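Local coordinates for protein RNA 2',3'-cyclic phosphodiesterase (Deinococcus radiodurans, PDB 5H7E) that belongs to the LigT-like phosphoesterases of the 2H clan, with a core built of antiparallel strands and flanking helices, at residues Ser46-Val51 / Ile117-Asp121. Coordinates in Å, arbitrary orientation, origin at the centre of the assembly. Residue numbers count along the deposited sequence, not the author numbering.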
ATOM      1  N   SER A  46       2.930  -4.441  -3.806  1.00 16.73           N
ATOM      2  CA  SER A  46       3.015  -4.707  -5.224  1.00 18.02           C
ATOM      3  C   SER A  46       1.626  -4.534  -5.817  1.00 18.09           C
ATOM      4  O   SER A  46       0.618  -4.886  -5.193  1.00 19.98           O
ATOM      5  CB  SER A  46       3.491  -6.148  -5.491  1.00 21.50           C
ATOM      6  OG  SER A  46       3.708  -6.285  -6.903  1.00 22.74           O
ATOM      7  N   TYR A  47       1.580  -3.983  -7.023  1.00 19.48           N
ATOM      8  CA  TYR A  47       0.328  -3.763  -7.741  1.00 20.48           C
ATOM      9  C   TYR A  47       0.319  -4.620  -8.996  1.00 21.99           C
ATOM     10  O   TYR A  47       1.279  -4.609  -9.758  1.00 22.31           O
ATOM     11  CB  TYR A  47       0.196  -2.267  -8.078  1.00 22.06           C
ATOM     12  CG  TYR A  47      -0.915  -1.958  -9.019  1.00 22.64           C
ATOM     13  CD1 TYR A  47      -2.213  -2.230  -8.691  1.00 27.48           C
ATOM     14  CD2 TYR A  47      -0.646  -1.398 -10.265  1.00 25.00           C
ATOM     15  CE1 TYR A  47      -3.237  -1.975  -9.575  1.00 29.45           C
ATOM     16  CE2 TYR A  47      -1.677  -1.111 -11.150  1.00 28.80           C
ATOM     17  CZ  TYR A  47      -2.944  -1.420 -10.805  1.00 29.30           C
ATOM     18  OH  TYR A  47      -3.972  -1.130 -11.705  1.00 34.89           O
ATOM     19  N   LEU A  48      -0.783  -5.340  -9.197  1.00 18.79           N
ATOM     20  CA  LEU A  48      -0.946  -6.332 -10.266  1.00 19.77           C
ATOM     21  C   LEU A  48      -2.148  -5.928 -11.099  1.00 23.90           C
ATOM     22  O   LEU A  48      -3.301  -6.255 -10.757  1.00 24.81           O
ATOM     23  CB  LEU A  48      -1.160  -7.723  -9.649  1.00 21.88           C
ATOM     24  CG  LEU A  48      -0.021  -8.291  -8.766  1.00 21.87           C
ATOM     25  CD1 LEU A  48       0.063  -7.677  -7.388  1.00 24.61           C
ATOM     26  CD2 LEU A  48      -0.256  -9.771  -8.571  1.00 26.50           C
ATOM     27  N   PRO A  49      -1.932  -5.259 -12.219  1.00 24.90           N
ATOM     28  CA  PRO A  49      -3.059  -4.604 -12.908  1.00 24.56           C
ATOM     29  C   PRO A  49      -4.023  -5.538 -13.595  1.00 28.65           C
ATOM     30  O   PRO A  49      -5.156  -5.129 -13.888  1.00 28.75           O
ATOM     31  CB  PRO A  49      -2.363  -3.698 -13.930  1.00 28.71           C
ATOM     32  CG  PRO A  49      -0.989  -4.307 -14.102  1.00 32.12           C
ATOM     33  CD  PRO A  49      -0.622  -4.874 -12.774  1.00 25.50           C
ATOM     34  N   ALA A  50      -3.610  -6.777 -13.952  1.00 25.17           N
ATOM     35  CA  ALA A  50      -4.480  -7.570 -14.840  1.00 26.87           C
ATOM     36  C   ALA A  50      -4.234  -9.061 -14.564  1.00 32.18           C
ATOM     37  O   ALA A  50      -3.579  -9.764 -15.337  1.00 33.92           O
ATOM     38  CB  ALA A  50      -4.251  -7.221 -16.331  1.00 28.89           C
ATOM     39  N   VAL A  51      -4.773  -9.566 -13.461  1.00 26.84           N
ATOM     40  CA  VAL A  51      -4.534 -10.949 -13.046  1.00 26.12           C
ATOM     41  C   VAL A  51      -5.688 -11.814 -13.536  1.00 29.95           C
ATOM     42  O   VAL A  51      -6.839 -11.554 -13.158  1.00 29.69           O
ATOM     43  CB  VAL A  51      -4.391 -11.057 -11.531  1.00 23.81           C
ATOM     44  CG1 VAL A  51      -4.092 -12.477 -11.170  1.00 30.51           C
ATOM     45  CG2 VAL A  51      -3.274 -10.100 -11.026  1.00 23.15           C
ATOM     46  N   ILE A 117       3.117 -13.646 -13.539  1.00 31.03           N
ATOM     47  CA  ILE A 117       2.005 -12.720 -13.362  1.00 25.38           C
ATOM     48  C   ILE A 117       2.554 -11.306 -13.431  1.00 27.32           C
ATOM     49  O   ILE A 117       3.610 -11.020 -12.856  1.00 29.12           O
ATOM     50  CB  ILE A 117       1.307 -13.009 -12.024  1.00 24.87           C
ATOM     51  CG1 ILE A 117       0.690 -14.416 -12.092  1.00 26.26           C
ATOM     52  CG2 ILE A 117       0.263 -11.917 -11.645  1.00 26.34           C
ATOM     53  CD1 ILE A 117       0.204 -14.847 -10.745  1.00 29.34           C
ATOM     54  N   GLY A 118       1.845 -10.422 -14.131  1.00 27.47           N
ATOM     55  CA  GLY A 118       2.366  -9.076 -14.368  1.00 26.91           C
ATOM     56  C   GLY A 118       2.223  -8.128 -13.182  1.00 27.64           C
ATOM     57  O   GLY A 118       1.247  -8.152 -12.432  1.00 27.81           O
ATOM     58  N   THR A 119       3.225  -7.273 -13.019  1.00 23.99           N
ATOM     59  CA  THR A 119       3.181  -6.216 -12.025  1.00 21.69           C
ATOM     60  C   THR A 119       3.288  -4.871 -12.704  1.00 22.49           C
ATOM     61  O   THR A 119       3.608  -4.766 -13.876  1.00 25.17           O
ATOM     62  CB  THR A 119       4.310  -6.325 -11.008  1.00 24.93           C
ATOM     63  OG1 THR A 119       5.525  -6.491 -11.729  1.00 26.28           O
ATOM     64  CG2 THR A 119       4.089  -7.529 -10.122  1.00 26.12           C
ATOM     65  N   ASP A 120       3.012  -3.819 -11.935  1.00 23.66           N
ATOM     66  CA  ASP A 120       3.143  -2.477 -12.488  1.00 25.95           C
ATOM     67  C   ASP A 120       3.647  -1.594 -11.353  1.00 26.26           C
ATOM     68  O   ASP A 120       2.937  -0.690 -10.885  1.00 26.36           O
ATOM     69  CB  ASP A 120       1.812  -1.980 -13.050  1.00 29.51           C
ATOM     70  CG  ASP A 120       1.909  -0.599 -13.662  1.00 29.32           C
ATOM     71  OD1 ASP A 120       2.959  -0.232 -14.174  1.00 29.10           O
ATOM     72  OD2 ASP A 120       0.879   0.104 -13.650  1.00 30.02           O
ATOM     73  N   ASP A 121       4.894  -1.851 -10.953  1.00 24.78           N
ATOM     74  CA  ASP A 121       5.512  -1.240  -9.781  1.00 25.35           C
ATOM     75  C   ASP A 121       6.619  -0.284 -10.193  1.00 26.50           C
ATOM     76  O   ASP A 121       7.248  -0.424 -11.253  1.00 31.37           O
ATOM     77  CB  ASP A 121       6.129  -2.290  -8.843  1.00 24.99           C
ATOM     78  CG  ASP A 121       5.112  -3.247  -8.267  1.00 24.62           C
ATOM     79  OD1 ASP A 121       3.998  -2.778  -7.939  1.00 25.68           O
ATOM     80  OD2 ASP A 121       5.413  -4.452  -8.154  1.00 25.14           O
TER
HETATM   81  O   HOH W   1      -0.784 -11.333 -14.992  1.00 28.06           O
HETATM   82  O   HOH W   2      -1.149  -8.291 -13.795  1.00 28.56           O
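The strand end and corner at 46-51 run antiparallel to the extended loop 117-121, between helix 101-114 and strand 127-132. L48 and T119 have their CA atoms 4.5 Å apart. One direct backbone hydrogen bond joins the segments, D120 N to Y47 O (2.9 Å). T119 CA also touches Y47 O at 3.4 Å, and L48 CA lies 3.6 Å from G118 O. Past the corner at P49, water takes over. One water links A50 N to G118 O; another links G118 N to A50 O. The D121 carboxylate accepts two hydrogen bonds: OD1 from Y47 N (2.9 Å) and OD2 from S46 OG (2.8 Å). I117 CG2 packs on L48 CD2 (3.8 Å) and V51 CG2 (4.0 Å); all three side chains also touch L59 of helix 56-67. P49 CG meets D120 CB at 3.8 Å. The strand 42-48 pairs with 6-13 on its other edge. One direct bond and the D121 carboxylate thus hold the loop to the edge of strand 42-48, and two waters bridge it to A50 beyond the corner, in place of a regular strand ladder.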